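Local coordinates for protein carboxypeptidase Y inhibitor (Saccharomyces cerevisiae, PDB 1WPX) that inhibits carboxypeptidase Y specifically and potently, and belongs to the phosphatidylethanolamine-binding protein family, at residues S12-Y16 against S30-S34; H19-V25 against R163-L167; V47-L53 against S212-A217; F64-K70 against E133-F139; H105-E109 against P194-V198. All coordinates share one frame; numbering follows the deposited sequence.

How the contacts relate
Contacts 1 to 3 form a connected group. Contact 1 sets helix 8-18 against the loop before strand 35-40, and its centre lies about 11 Å from that of contact 2, where the chain after this helix meets strand 162-170. Contact 3, centred about 10 Å from contact 2, involves the neighbouring strand 208-217, to which Tyr16 and His19 hydrogen-bond. Along the chain the segments of contacts 1 and 2 alternate, as do those of 2 and 3, and contact 4 falls within the span of contact 3. Contact 4 pairs strands 63-69 and 134-140 of the same sheet, centred about 30 Å from contact 5, which joins two loops. Contacts 2 and 3 thus hold the N-terminal helices on the sheet.

Contact 1 (S12-Y16 against S30-S34); sequences SIDSY and SFQPS
Ser12 and Pro33 come within 7.7 Å of each other between CA atoms; one residue on in the helix and one back in the loop, the CA atoms of Ile13 and Gln32 are 7.4 Å apart. The first segment is a turn of helix 8-18, with Tyr16 N bonded to Ser12 O, whereas 30-34 is an irregular stretch running past it, and the two meet mainly through side chains. Ile13 has CG1 anti to its own carbonyl carbon (chi1 -54°), and the chain then carries CD1 out to the loop, where it lies 3.4 Å from Pro33 CD and also beside the Phe31 carbonyl. Tyr16 reaches the same proline differently: Pro33 CG approaches the edge of the phenol ring, 3.7 Å from Tyr16 CE1. That CE1 lies 3.7 Å from CE1 of Phe31, whose ring is turned 40° from the tyrosine plane, neither stacked nor edge-to-face. The polar ends look to other partners, Ser12 OG to Phe8 O within the helix and Tyr16 OH to Ser212 O on strand 208-217. Leu22 of helix 21-24 packs on both aromatic side chains. This is apolar helix-on-loop packing, Phe31 and Pro33 before strand 35-40 meeting helix 8-18.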
# COMPACT_ATOMS: atom_id res chain seq x y z
N SER B 12 -12.98 5.29 0.76
CA SER B 12 -13.45 5.91 1.99
C SER B 12 -14.67 5.18 2.54
O SER B 12 -14.73 4.88 3.73
CB SER B 12 -13.79 7.38 1.77
OG SER B 12 -12.63 8.16 1.57
N ILE B 13 -15.64 4.92 1.67
CA ILE B 13 -16.86 4.25 2.07
C ILE B 13 -16.52 2.90 2.69
O ILE B 13 -17.01 2.56 3.77
CB ILE B 13 -17.82 4.00 0.88
CG1 ILE B 13 -18.10 5.30 0.12
CG2 ILE B 13 -19.14 3.41 1.38
CD1 ILE B 13 -18.90 6.30 0.91
N ASP B 14 -15.68 2.13 2.00
CA ASP B 14 -15.30 0.81 2.49
C ASP B 14 -14.73 0.87 3.89
O ASP B 14 -15.07 0.03 4.73
CB ASP B 14 -14.29 0.17 1.53
CG ASP B 14 -14.92 -0.19 0.20
OD1 ASP B 14 -16.17 -0.21 0.12
OD2 ASP B 14 -14.17 -0.47 -0.77
N SER B 15 -13.87 1.84 4.16
CA SER B 15 -13.29 1.98 5.48
C SER B 15 -14.38 2.30 6.52
O SER B 15 -14.44 1.64 7.56
CB SER B 15 -12.23 3.09 5.47
OG SER B 15 -11.55 3.16 6.71
N TYR B 16 -15.22 3.29 6.23
CA TYR B 16 -16.30 3.68 7.15
C TYR B 16 -17.19 2.51 7.50
O TYR B 16 -17.65 2.38 8.64
CB TYR B 16 -17.18 4.76 6.52
CG TYR B 16 -16.49 6.06 6.16
CD1 TYR B 16 -16.94 6.81 5.06
CD2 TYR B 16 -15.40 6.54 6.89
CE1 TYR B 16 -16.32 8.01 4.70
CE2 TYR B 16 -14.78 7.74 6.54
CZ TYR B 16 -15.25 8.47 5.44
OH TYR B 16 -14.65 9.65 5.05
N SER B 30 -25.84 5.83 3.62
CA SER B 30 -25.86 6.26 2.23
C SER B 30 -24.89 7.42 2.04
O SER B 30 -24.68 7.90 0.92
CB SER B 30 -27.27 6.71 1.83
OG SER B 30 -27.61 7.94 2.46
N PHE B 31 -24.29 7.87 3.13
CA PHE B 31 -23.34 8.97 3.09
C PHE B 31 -22.29 8.83 1.97
O PHE B 31 -21.68 7.77 1.79
CB PHE B 31 -22.63 9.11 4.44
CG PHE B 31 -21.46 10.05 4.41
CD1 PHE B 31 -20.18 9.58 4.69
CD2 PHE B 31 -21.63 11.39 4.10
CE1 PHE B 31 -19.08 10.43 4.65
CE2 PHE B 31 -20.54 12.26 4.06
CZ PHE B 31 -19.27 11.78 4.34
N GLN B 32 -22.10 9.92 1.24
CA GLN B 32 -21.14 9.99 0.15
C GLN B 32 -20.21 11.16 0.44
O GLN B 32 -20.67 12.29 0.58
CB GLN B 32 -21.84 10.25 -1.19
CG GLN B 32 -22.67 9.09 -1.71
CD GLN B 32 -21.83 7.91 -2.15
OE1 GLN B 32 -21.07 7.35 -1.35
NE2 GLN B 32 -21.95 7.53 -3.41
N PRO B 33 -18.90 10.90 0.54
CA PRO B 33 -17.95 11.99 0.81
C PRO B 33 -17.83 12.90 -0.41
O PRO B 33 -17.85 12.42 -1.55
CB PRO B 33 -16.64 11.24 1.09
CG PRO B 33 -17.10 9.89 1.56
CD PRO B 33 -18.25 9.59 0.64
N SER B 34 -17.70 14.20 -0.18
CA SER B 34 -17.57 15.15 -1.28
C SER B 34 -16.11 15.46 -1.53
O SER B 34 -15.74 15.99 -2.57
CB SER B 34 -18.32 16.45 -0.97
OG SER B 34 -19.71 16.22 -0.95

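Contact 2 (H19-V25 against R163-L167). With SO4 (sulfate ion), chain G.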
# COMPACT_ATOMS: atom_id res chain seq x y z
N HIS B 19 -15.39 -0.36 9.70
CA HIS B 19 -15.17 0.08 11.07
C HIS B 19 -16.39 0.71 11.74
O HIS B 19 -16.25 1.45 12.71
CB HIS B 19 -13.97 1.04 11.10
CG HIS B 19 -12.72 0.43 10.54
ND1 HIS B 19 -11.90 -0.40 11.28
CD2 HIS B 19 -12.19 0.48 9.30
CE1 HIS B 19 -10.92 -0.84 10.51
NE2 HIS B 19 -11.07 -0.32 9.30
N GLY B 20 -17.57 0.40 11.21
CA GLY B 20 -18.81 0.92 11.76
C GLY B 20 -18.95 2.42 11.98
O GLY B 20 -19.71 2.84 12.85
N ILE B 21 -18.24 3.22 11.20
CA ILE B 21 -18.31 4.67 11.34
C ILE B 21 -19.64 5.21 10.80
O ILE B 21 -20.14 6.23 11.28
CB ILE B 21 -17.16 5.36 10.58
CG1 ILE B 21 -15.81 4.84 11.08
CG2 ILE B 21 -17.26 6.87 10.74
CD1 ILE B 21 -15.48 5.22 12.50
N LEU B 22 -20.22 4.52 9.82
CA LEU B 22 -21.49 4.94 9.23
C LEU B 22 -22.70 4.68 10.12
O LEU B 22 -23.72 5.36 10.02
CB LEU B 22 -21.72 4.25 7.88
CG LEU B 22 -20.76 4.53 6.73
CD1 LEU B 22 -21.19 3.75 5.50
CD2 LEU B 22 -20.74 6.02 6.44
N GLU B 23 -22.60 3.69 11.01
CA GLU B 23 -23.70 3.33 11.88
C GLU B 23 -23.55 3.82 13.31
O GLU B 23 -24.51 4.28 13.92
CB GLU B 23 -23.91 1.82 11.88
CG GLU B 23 -22.69 1.03 11.42
CD GLU B 23 -22.46 1.14 9.92
OE1 GLU B 23 -21.28 1.07 9.47
OE2 GLU B 23 -23.46 1.28 9.19
N ASP B 24 -22.34 3.72 13.85
CA ASP B 24 -22.11 4.15 15.22
C ASP B 24 -22.02 5.66 15.37
O ASP B 24 -22.44 6.21 16.39
CB ASP B 24 -20.82 3.55 15.75
CG ASP B 24 -20.79 2.05 15.64
OD1 ASP B 24 -19.75 1.45 15.98
OD2 ASP B 24 -21.81 1.49 15.20
N VAL B 25 -21.48 6.33 14.36
CA VAL B 25 -21.29 7.76 14.44
C VAL B 25 -22.10 8.63 13.49
O VAL B 25 -22.87 9.49 13.94
CB VAL B 25 -19.80 8.10 14.25
CG1 VAL B 25 -19.54 9.55 14.60
CG2 VAL B 25 -18.95 7.19 15.12
N ARG B 163 -12.06 4.61 18.75
CA ARG B 163 -12.12 5.27 17.46
C ARG B 163 -12.16 6.78 17.71
O ARG B 163 -13.01 7.27 18.46
CB ARG B 163 -13.37 4.84 16.69
CG ARG B 163 -13.27 3.47 16.07
CD ARG B 163 -14.62 3.00 15.57
NE ARG B 163 -15.58 2.92 16.66
CZ ARG B 163 -16.86 2.60 16.50
NH1 ARG B 163 -17.34 2.33 15.29
NH2 ARG B 163 -17.67 2.57 17.56
N TYR B 164 -11.24 7.50 17.09
CA TYR B 164 -11.19 8.95 17.20
C TYR B 164 -11.55 9.48 15.83
O TYR B 164 -10.73 9.48 14.91
CB TYR B 164 -9.79 9.37 17.64
CG TYR B 164 -9.53 8.94 19.06
CD1 TYR B 164 -10.14 9.62 20.13
CD2 TYR B 164 -8.78 7.80 19.35
CE1 TYR B 164 -10.01 9.17 21.43
CE2 TYR B 164 -8.65 7.33 20.66
CZ TYR B 164 -9.27 8.03 21.70
OH TYR B 164 -9.19 7.57 22.99
N VAL B 165 -12.80 9.94 15.70
CA VAL B 165 -13.34 10.41 14.43
C VAL B 165 -13.42 11.91 14.16
O VAL B 165 -14.05 12.66 14.91
CB VAL B 165 -14.75 9.81 14.22
CG1 VAL B 165 -15.21 10.03 12.79
CG2 VAL B 165 -14.73 8.32 14.55
N PHE B 166 -12.79 12.34 13.07
CA PHE B 166 -12.83 13.74 12.66
C PHE B 166 -13.93 13.88 11.61
O PHE B 166 -14.03 13.05 10.69
CB PHE B 166 -11.50 14.18 12.05
CG PHE B 166 -10.39 14.32 13.04
CD1 PHE B 166 -9.42 13.33 13.16
CD2 PHE B 166 -10.32 15.45 13.86
CE1 PHE B 166 -8.38 13.46 14.08
CE2 PHE B 166 -9.28 15.59 14.78
CZ PHE B 166 -8.31 14.59 14.89
N LEU B 167 -14.76 14.91 11.74
CA LEU B 167 -15.85 15.15 10.79
C LEU B 167 -15.91 16.62 10.38
O LEU B 167 -15.87 17.52 11.23
CB LEU B 167 -17.20 14.74 11.39
CG LEU B 167 -17.35 13.29 11.87
CD1 LEU B 167 -17.02 13.23 13.35
CD2 LEU B 167 -18.77 12.82 11.65
S SO4 G . -11.56 9.50 25.57
O1 SO4 G . -11.95 10.44 26.64
O2 SO4 G . -10.20 9.83 25.10
O3 SO4 G . -11.58 8.12 26.10
O4 SO4 G . -12.52 9.61 24.46
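Arg163 reaches Asp24 on a chain that runs extended through chi2 (168°) and then bends at chi3 (-61°), laying its guanidinium edge against residues 19-24. Asp24, with CG anti to its carbonyl carbon, sends OD1 to meet it. Both terminal nitrogens grip this one oxygen in a salt bridge: NH2 of Arg163 lies 2.8 Å from Asp24 OD1 on its anti lone pair, while NH1 of Arg163, 2.7 Å from the same OD1, comes from above the carboxylate plane. The carboxylate and guanidinium planes are 83° apart. NH1 also donates to His19 O at 2.9 Å, and Asp98 provides NH2 with a second acidic partner. A leucine in place of Arg163 would probably leave Asp24 OD1 and the His19 carbonyl without these donors and loosen the segment's hold on the strand. Further along the strand, Ile21 CD1 rests 3.8 Å from Val165 CG2, and Val25 extends the apolar patch to Leu167. Tyr164 points the other way, its OH hydrogen-bonded to a sulfate, probably from the crystallisation liquor, also held by His112 and Ala154. Helix 8-18 ends in a Schellman motif with Gly20 as positive-phi C-prime residue, and the short helical turn 21-24 docks on strand 162-170.

Contact 3 (V47-L53 against S212-A217); sequences VAMGNTL and SNFFYA
Val47 opens the contact by setting CB 4.0 Å from Phe215 CD2, while its carbonyl receives a weak hydrogen bond from Asn213 ND2, which also donates to Leu37 O. Ala48 turns its methyl away, and its N is held within the loop by Asn51 OD1. Met49 N then donates to Asn213 OD1 at 2.8 Å, in the carbonyl plane; since Phe214 N uses the same oxygen, the amide of Asn213, its CG anti to the backbone N (chi1 -159°), ties loop to strand. Gly50 follows with N bonded nearly straight to Phe214 O (2.8 Å, 176°), its CA lying over the Phe214 ring face, 4.0 Å from the centroid. At its backbone angles a CB would jam against the Met49 carbonyl oxygen, which calls for glycine. Asn51 O accepts from Tyr216 N at 2.8 Å, and after Thr52, which forms a single beta bridge with Tyr216, Leu53 N donates to Tyr216 O at 2.9 Å. Leu53 CD1 makes a CH-pi contact over a face of the Phe215 ring, 4.2 Å from its centroid. The loop lines one edge of strand 208-217, whose other edge bonds to strand 162-170; Met49 and Phe214 reach helix 8-18, and another protein chain packs on Ala48, Met49, Asn51 and Thr52.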
# COMPACT_ATOMS: atom_id res chain seq x y z
N VAL B 47 -3.17 11.00 10.44
CA VAL B 47 -4.31 10.15 10.72
C VAL B 47 -4.67 9.69 9.31
O VAL B 47 -5.02 10.50 8.45
CB VAL B 47 -5.46 10.94 11.43
CG1 VAL B 47 -5.02 12.36 11.69
CG2 VAL B 47 -6.76 10.88 10.63
N ALA B 48 -4.52 8.39 9.07
CA ALA B 48 -4.76 7.83 7.75
C ALA B 48 -5.84 6.76 7.63
O ALA B 48 -5.55 5.62 7.25
CB ALA B 48 -3.44 7.29 7.20
N MET B 49 -7.08 7.13 7.93
CA MET B 49 -8.19 6.19 7.82
C MET B 49 -7.95 4.87 8.55
O MET B 49 -7.79 3.83 7.92
CB MET B 49 -8.49 5.89 6.35
CG MET B 49 -8.98 7.09 5.54
SD MET B 49 -10.65 7.68 5.96
CE MET B 49 -11.62 6.46 5.14
N GLY B 50 -7.91 4.91 9.88
CA GLY B 50 -7.75 3.68 10.64
C GLY B 50 -6.40 3.27 11.20
O GLY B 50 -6.32 2.24 11.86
N ASN B 51 -5.35 4.03 10.95
CA ASN B 51 -4.06 3.65 11.49
C ASN B 51 -4.07 3.89 13.01
O ASN B 51 -4.97 4.53 13.54
CB ASN B 51 -2.94 4.46 10.83
CG ASN B 51 -3.08 5.94 11.05
OD1 ASN B 51 -4.17 6.51 10.93
ND2 ASN B 51 -1.97 6.59 11.37
N THR B 52 -3.08 3.34 13.70
CA THR B 52 -2.99 3.50 15.14
C THR B 52 -1.93 4.54 15.46
O THR B 52 -0.88 4.58 14.82
CB THR B 52 -2.62 2.15 15.83
OG1 THR B 52 -3.70 1.23 15.69
CG2 THR B 52 -2.35 2.36 17.30
N LEU B 53 -2.21 5.39 16.43
CA LEU B 53 -1.27 6.43 16.82
C LEU B 53 -1.03 6.38 18.31
O LEU B 53 -1.96 6.18 19.10
CB LEU B 53 -1.79 7.81 16.44
CG LEU B 53 -1.72 8.25 14.99
CD1 LEU B 53 -2.36 9.62 14.83
CD2 LEU B 53 -0.26 8.31 14.55
N SER B 212 -14.72 12.99 6.37
CA SER B 212 -14.34 12.34 7.62
C SER B 212 -13.08 11.46 7.52
O SER B 212 -12.84 10.82 6.51
CB SER B 212 -15.49 11.48 8.13
OG SER B 212 -15.12 10.80 9.32
N ASN B 213 -12.28 11.47 8.58
CA ASN B 213 -11.07 10.66 8.67
C ASN B 213 -11.04 10.18 10.11
O ASN B 213 -11.77 10.69 10.95
CB ASN B 213 -9.83 11.51 8.38
CG ASN B 213 -8.63 10.67 7.97
OD1 ASN B 213 -8.59 9.46 8.20
ND2 ASN B 213 -7.64 11.31 7.37
N PHE B 214 -10.21 9.19 10.42
CA PHE B 214 -10.16 8.70 11.79
C PHE B 214 -8.93 7.84 12.07
O PHE B 214 -8.24 7.40 11.15
CB PHE B 214 -11.42 7.89 12.11
CG PHE B 214 -11.43 6.53 11.49
CD1 PHE B 214 -11.32 5.40 12.29
CD2 PHE B 214 -11.50 6.37 10.11
CE1 PHE B 214 -11.28 4.13 11.72
CE2 PHE B 214 -11.45 5.11 9.53
CZ PHE B 214 -11.34 3.99 10.34
N PHE B 215 -8.66 7.62 13.35
CA PHE B 215 -7.52 6.82 13.75
C PHE B 215 -7.86 6.09 15.04
O PHE B 215 -8.91 6.33 15.64
CB PHE B 215 -6.27 7.71 13.93
CG PHE B 215 -6.30 8.59 15.15
CD1 PHE B 215 -5.74 8.16 16.35
CD2 PHE B 215 -6.83 9.88 15.09
CE1 PHE B 215 -5.70 9.00 17.48
CE2 PHE B 215 -6.80 10.73 16.21
CZ PHE B 215 -6.23 10.29 17.40
N TYR B 216 -6.98 5.17 15.43
CA TYR B 216 -7.17 4.40 16.65
C TYR B 216 -6.06 4.74 17.63
O TYR B 216 -4.93 5.06 17.24
CB TYR B 216 -7.13 2.89 16.39
CG TYR B 216 -8.36 2.29 15.74
CD1 TYR B 216 -8.45 2.16 14.35
CD2 TYR B 216 -9.42 1.81 16.51
CE1 TYR B 216 -9.55 1.55 13.75
CE2 TYR B 216 -10.53 1.20 15.92
CZ TYR B 216 -10.59 1.07 14.54
OH TYR B 216 -11.68 0.48 13.94
N ALA B 217 -6.39 4.67 18.91
CA ALA B 217 -5.44 4.93 19.98
C ALA B 217 -5.83 3.98 21.11
O ALA B 217 -7.01 3.65 21.28
CB ALA B 217 -5.52 6.37 20.43

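Contact 4 (F64-K70 against E133-F139); sequences FQFTFNK and EFFASEF
The Phe135 ring carries Phe68 CB over one face, 3.7 Å from its centroid and offset toward the rim, a CH-pi contact. The two rings themselves, 26° apart in plane, are slid so far that they barely overlap. At the Phe68 edge sits Glu133 CB, 3.5 Å from Phe68 CE1, and Phe64 CB lies at the Phe139 edge, 3.8 Å from CE2 of that ring. Phe135 gets beneath Phe68 because its CG stands between the backbone N and carbonyl carbon (chi1 69°). Across the other side of the sheet Thr67 CG2 touches Phe134 CE1 at 3.7 Å. The backbones form an antiparallel ladder, with Phe66-Ser137 and Phe68-Phe135 as hydrogen-bonded pairs, and one water bridges Phe64 O and Phe139 N beyond the Phe66-Ser137 pair. Another protein chain covers the Gln65, Thr67, Phe134 and Ala136 face, bonding Gln65 NE2 through its backbone. Chemically, then, reciprocal main-chain bonds set the register, while phenylalanines supply a largely apolar packing surface.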
# COMPACT_ATOMS: atom_id res chain seq x y z
N PHE B 64 -5.31 20.46 9.52
CA PHE B 64 -6.29 19.90 8.58
C PHE B 64 -6.14 20.46 7.17
O PHE B 64 -5.62 21.55 6.97
CB PHE B 64 -7.70 20.21 9.08
CG PHE B 64 -7.99 19.70 10.46
CD1 PHE B 64 -8.52 18.43 10.65
CD2 PHE B 64 -7.74 20.51 11.57
CE1 PHE B 64 -8.81 17.96 11.94
CE2 PHE B 64 -8.02 20.05 12.86
CZ PHE B 64 -8.56 18.78 13.04
N GLN B 65 -6.61 19.68 6.20
CA GLN B 65 -6.60 20.07 4.80
C GLN B 65 -7.81 19.41 4.17
O GLN B 65 -8.13 18.27 4.48
CB GLN B 65 -5.34 19.59 4.07
CG GLN B 65 -5.38 19.92 2.57
CD GLN B 65 -4.25 19.28 1.78
OE1 GLN B 65 -4.10 18.06 1.78
NE2 GLN B 65 -3.47 20.10 1.09
N PHE B 66 -8.47 20.14 3.28
CA PHE B 66 -9.65 19.60 2.60
C PHE B 66 -9.39 19.56 1.10
O PHE B 66 -9.00 20.55 0.50
CB PHE B 66 -10.87 20.47 2.89
CG PHE B 66 -12.12 20.02 2.17
CD1 PHE B 66 -12.61 18.73 2.34
CD2 PHE B 66 -12.81 20.90 1.34
CE1 PHE B 66 -13.77 18.32 1.69
CE2 PHE B 66 -13.97 20.49 0.68
CZ PHE B 66 -14.45 19.20 0.86
N THR B 67 -9.57 18.39 0.51
CA THR B 67 -9.38 18.25 -0.92
C THR B 67 -10.74 17.98 -1.52
O THR B 67 -11.38 16.98 -1.22
CB THR B 67 -8.42 17.09 -1.26
OG1 THR B 67 -7.08 17.47 -0.94
CG2 THR B 67 -8.49 16.76 -2.74
N PHE B 68 -11.19 18.91 -2.36
CA PHE B 68 -12.47 18.74 -3.01
C PHE B 68 -12.21 18.21 -4.41
O PHE B 68 -11.29 18.66 -5.10
CB PHE B 68 -13.24 20.06 -3.06
CG PHE B 68 -14.44 20.02 -3.96
CD1 PHE B 68 -14.35 20.46 -5.28
CD2 PHE B 68 -15.65 19.52 -3.51
CE1 PHE B 68 -15.45 20.40 -6.13
CE2 PHE B 68 -16.77 19.44 -4.35
CZ PHE B 68 -16.67 19.88 -5.67
N ASN B 69 -13.02 17.25 -4.81
CA ASN B 69 -12.91 16.66 -6.14
C ASN B 69 -14.29 16.48 -6.73
O ASN B 69 -15.01 15.55 -6.36
CB ASN B 69 -12.21 15.30 -6.06
CG ASN B 69 -12.07 14.64 -7.41
OD1 ASN B 69 -11.52 15.23 -8.34
ND2 ASN B 69 -12.57 13.41 -7.53
N LYS B 70 -14.68 17.40 -7.61
CA LYS B 70 -15.99 17.32 -8.24
C LYS B 70 -16.00 16.08 -9.12
O LYS B 70 -15.66 16.13 -10.30
CB LYS B 70 -16.26 18.56 -9.09
CG LYS B 70 -17.51 18.45 -9.96
CD LYS B 70 -17.75 19.74 -10.73
CE LYS B 70 -18.73 19.53 -11.87
NZ LYS B 70 -18.16 18.58 -12.88
N GLU B 133 -13.95 20.25 -11.29
CA GLU B 133 -13.53 21.06 -10.15
C GLU B 133 -12.62 20.24 -9.24
O GLU B 133 -12.87 19.06 -8.98
CB GLU B 133 -14.76 21.53 -9.36
CG GLU B 133 -15.75 22.35 -10.16
CD GLU B 133 -15.26 23.75 -10.42
OE1 GLU B 133 -14.08 23.91 -10.82
OE2 GLU B 133 -16.04 24.71 -10.23
N PHE B 134 -11.56 20.87 -8.76
CA PHE B 134 -10.61 20.22 -7.88
C PHE B 134 -9.75 21.24 -7.16
O PHE B 134 -9.34 22.24 -7.76
CB PHE B 134 -9.69 19.28 -8.68
CG PHE B 134 -8.54 18.74 -7.87
CD1 PHE B 134 -8.68 17.58 -7.12
CD2 PHE B 134 -7.33 19.44 -7.81
CE1 PHE B 134 -7.64 17.12 -6.32
CE2 PHE B 134 -6.29 18.99 -7.01
CZ PHE B 134 -6.44 17.83 -6.26
N PHE B 135 -9.49 20.99 -5.89
CA PHE B 135 -8.63 21.87 -5.10
C PHE B 135 -8.37 21.32 -3.72
O PHE B 135 -9.21 20.64 -3.13
CB PHE B 135 -9.24 23.28 -4.99
CG PHE B 135 -10.49 23.36 -4.14
CD1 PHE B 135 -10.41 23.28 -2.76
CD2 PHE B 135 -11.73 23.52 -4.73
CE1 PHE B 135 -11.56 23.35 -1.97
CE2 PHE B 135 -12.89 23.60 -3.97
CZ PHE B 135 -12.80 23.51 -2.58
N ALA B 136 -7.18 21.60 -3.22
CA ALA B 136 -6.77 21.17 -1.90
C ALA B 136 -6.51 22.45 -1.14
O ALA B 136 -5.77 23.31 -1.62
CB ALA B 136 -5.51 20.33 -1.98
N SER B 137 -7.11 22.60 0.03
CA SER B 137 -6.92 23.80 0.81
C SER B 137 -6.96 23.58 2.31
O SER B 137 -7.63 22.68 2.81
CB SER B 137 -7.99 24.84 0.45
OG SER B 137 -7.93 25.96 1.32
N GLU B 138 -6.22 24.41 3.02
CA GLU B 138 -6.18 24.36 4.47
C GLU B 138 -7.22 25.37 4.94
O GLU B 138 -7.81 26.07 4.13
CB GLU B 138 -4.80 24.74 4.98
CG GLU B 138 -3.71 23.82 4.47
CD GLU B 138 -2.38 24.08 5.13
OE1 GLU B 138 -1.89 25.22 5.03
OE2 GLU B 138 -1.84 23.13 5.74
N PHE B 139 -7.44 25.44 6.24
CA PHE B 139 -8.43 26.37 6.75
C PHE B 139 -7.82 27.65 7.29
O PHE B 139 -6.65 27.69 7.68
CB PHE B 139 -9.24 25.69 7.85
CG PHE B 139 -10.02 24.52 7.36
CD1 PHE B 139 -11.19 24.70 6.65
CD2 PHE B 139 -9.55 23.23 7.57
CE1 PHE B 139 -11.89 23.61 6.14
CE2 PHE B 139 -10.24 22.13 7.06
CZ PHE B 139 -11.41 22.32 6.34
O HOH W 1 -5.81 23.86 8.31

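Contact 5 (H105-E109 against P194-V198); sequences HKWSE and PATGV
Glu109 lays its side chain across Gly197 and Val198, at the start of helix 198-203. With CG anti to its own carbonyl carbon (chi1 -77°) and a bend at chi2, the carboxylate is carried over Gly197, its CD 3.6 Å from Gly197 CA. From there it meets Val198 at about a right angle, OE2 of the glutamate lying 3.8 Å from Val198 CG2. Gly197 is the N-cap residue of the helix, and having no side chain it leaves room for the carboxylate, whose negative charge may be mildly favoured by the positive end of the helix dipole, though neither oxygen is hydrogen-bonded to Val198 N. OE1 of Glu109 is hydrogen-bonded with Thr95 OG1 on strand 90-96. An alanine replacing Glu109 is likely to leave Thr95 OG1 without this partner and open a gap beside Gly197. On the other arm of the contact, a type I beta turn from His105 to Ser108, closed by Ser108 N to His105 O at 2.9 Å, lies between strands 90-96 and 110-120. Ser108 comes in beside Ala195, with CB 3.2 Å from Ala195 N, while its OG, anti to its backbone N, bonds to Pro97 O. The same His105 O lies 3.3 Å from Pro194 CB.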
# COMPACT_ATOMS: atom_id res chain seq x y z
N HIS B 105 -20.87 1.99 26.88
CA HIS B 105 -21.16 3.30 26.31
C HIS B 105 -21.75 4.31 27.30
O HIS B 105 -22.48 5.22 26.91
CB HIS B 105 -22.10 3.15 25.12
CG HIS B 105 -21.53 2.32 24.01
ND1 HIS B 105 -20.32 2.61 23.42
CD2 HIS B 105 -22.00 1.21 23.39
CE1 HIS B 105 -20.06 1.72 22.48
NE2 HIS B 105 -21.07 0.86 22.44
N LYS B 106 -21.43 4.14 28.58
CA LYS B 106 -21.92 5.05 29.61
C LYS B 106 -21.61 6.50 29.24
O LYS B 106 -22.32 7.42 29.63
CB LYS B 106 -21.29 4.70 30.97
CG LYS B 106 -21.40 5.80 32.04
CD LYS B 106 -22.85 6.16 32.37
CE LYS B 106 -23.54 5.07 33.18
NZ LYS B 106 -22.90 4.86 34.51
N TRP B 107 -20.54 6.70 28.47
CA TRP B 107 -20.14 8.04 28.05
C TRP B 107 -19.99 8.13 26.54
O TRP B 107 -19.42 9.09 26.03
CB TRP B 107 -18.81 8.42 28.70
CG TRP B 107 -18.76 8.15 30.17
CD1 TRP B 107 -19.74 8.40 31.08
CD2 TRP B 107 -17.65 7.61 30.91
NE1 TRP B 107 -19.32 8.05 32.34
CE2 TRP B 107 -18.04 7.56 32.26
CE3 TRP B 107 -16.37 7.17 30.55
CZ2 TRP B 107 -17.19 7.08 33.27
CZ3 TRP B 107 -15.53 6.69 31.55
CH2 TRP B 107 -15.95 6.65 32.89
N SER B 108 -20.52 7.14 25.83
CA SER B 108 -20.42 7.08 24.38
C SER B 108 -20.56 8.45 23.72
O SER B 108 -21.50 9.20 24.00
CB SER B 108 -21.46 6.13 23.79
OG SER B 108 -21.21 5.89 22.41
N GLU B 109 -19.60 8.74 22.85
CA GLU B 109 -19.51 10.00 22.13
C GLU B 109 -19.02 11.03 23.12
O GLU B 109 -19.80 11.76 23.73
CB GLU B 109 -20.86 10.38 21.53
CG GLU B 109 -21.20 9.59 20.27
CD GLU B 109 -20.86 10.33 18.98
OE1 GLU B 109 -19.97 11.21 19.00
OE2 GLU B 109 -21.48 10.03 17.94
N PRO B 194 -26.94 7.55 26.57
CA PRO B 194 -25.75 6.88 26.03
C PRO B 194 -25.78 6.76 24.50
O PRO B 194 -26.85 6.70 23.89
CB PRO B 194 -25.78 5.50 26.70
CG PRO B 194 -26.63 5.72 27.92
CD PRO B 194 -27.71 6.61 27.40
N ALA B 195 -24.59 6.71 23.91
CA ALA B 195 -24.43 6.58 22.46
C ALA B 195 -25.05 7.72 21.66
O ALA B 195 -25.71 7.50 20.65
CB ALA B 195 -25.02 5.24 21.99
N THR B 196 -24.82 8.95 22.11
CA THR B 196 -25.36 10.11 21.42
C THR B 196 -24.29 11.19 21.29
O THR B 196 -23.52 11.43 22.23
CB THR B 196 -26.59 10.68 22.15
OG1 THR B 196 -26.20 11.16 23.44
CG2 THR B 196 -27.65 9.60 22.34
N GLY B 197 -24.23 11.85 20.14
CA GLY B 197 -23.23 12.89 19.94
C GLY B 197 -23.36 13.68 18.65
O GLY B 197 -24.40 14.28 18.38
N VAL B 198 -22.30 13.66 17.84
CA VAL B 198 -22.28 14.40 16.58
C VAL B 198 -23.52 14.21 15.74
O VAL B 198 -24.00 15.15 15.11
CB VAL B 198 -21.03 14.04 15.72
CG1 VAL B 198 -19.78 14.19 16.55
CG2 VAL B 198 -21.14 12.63 15.19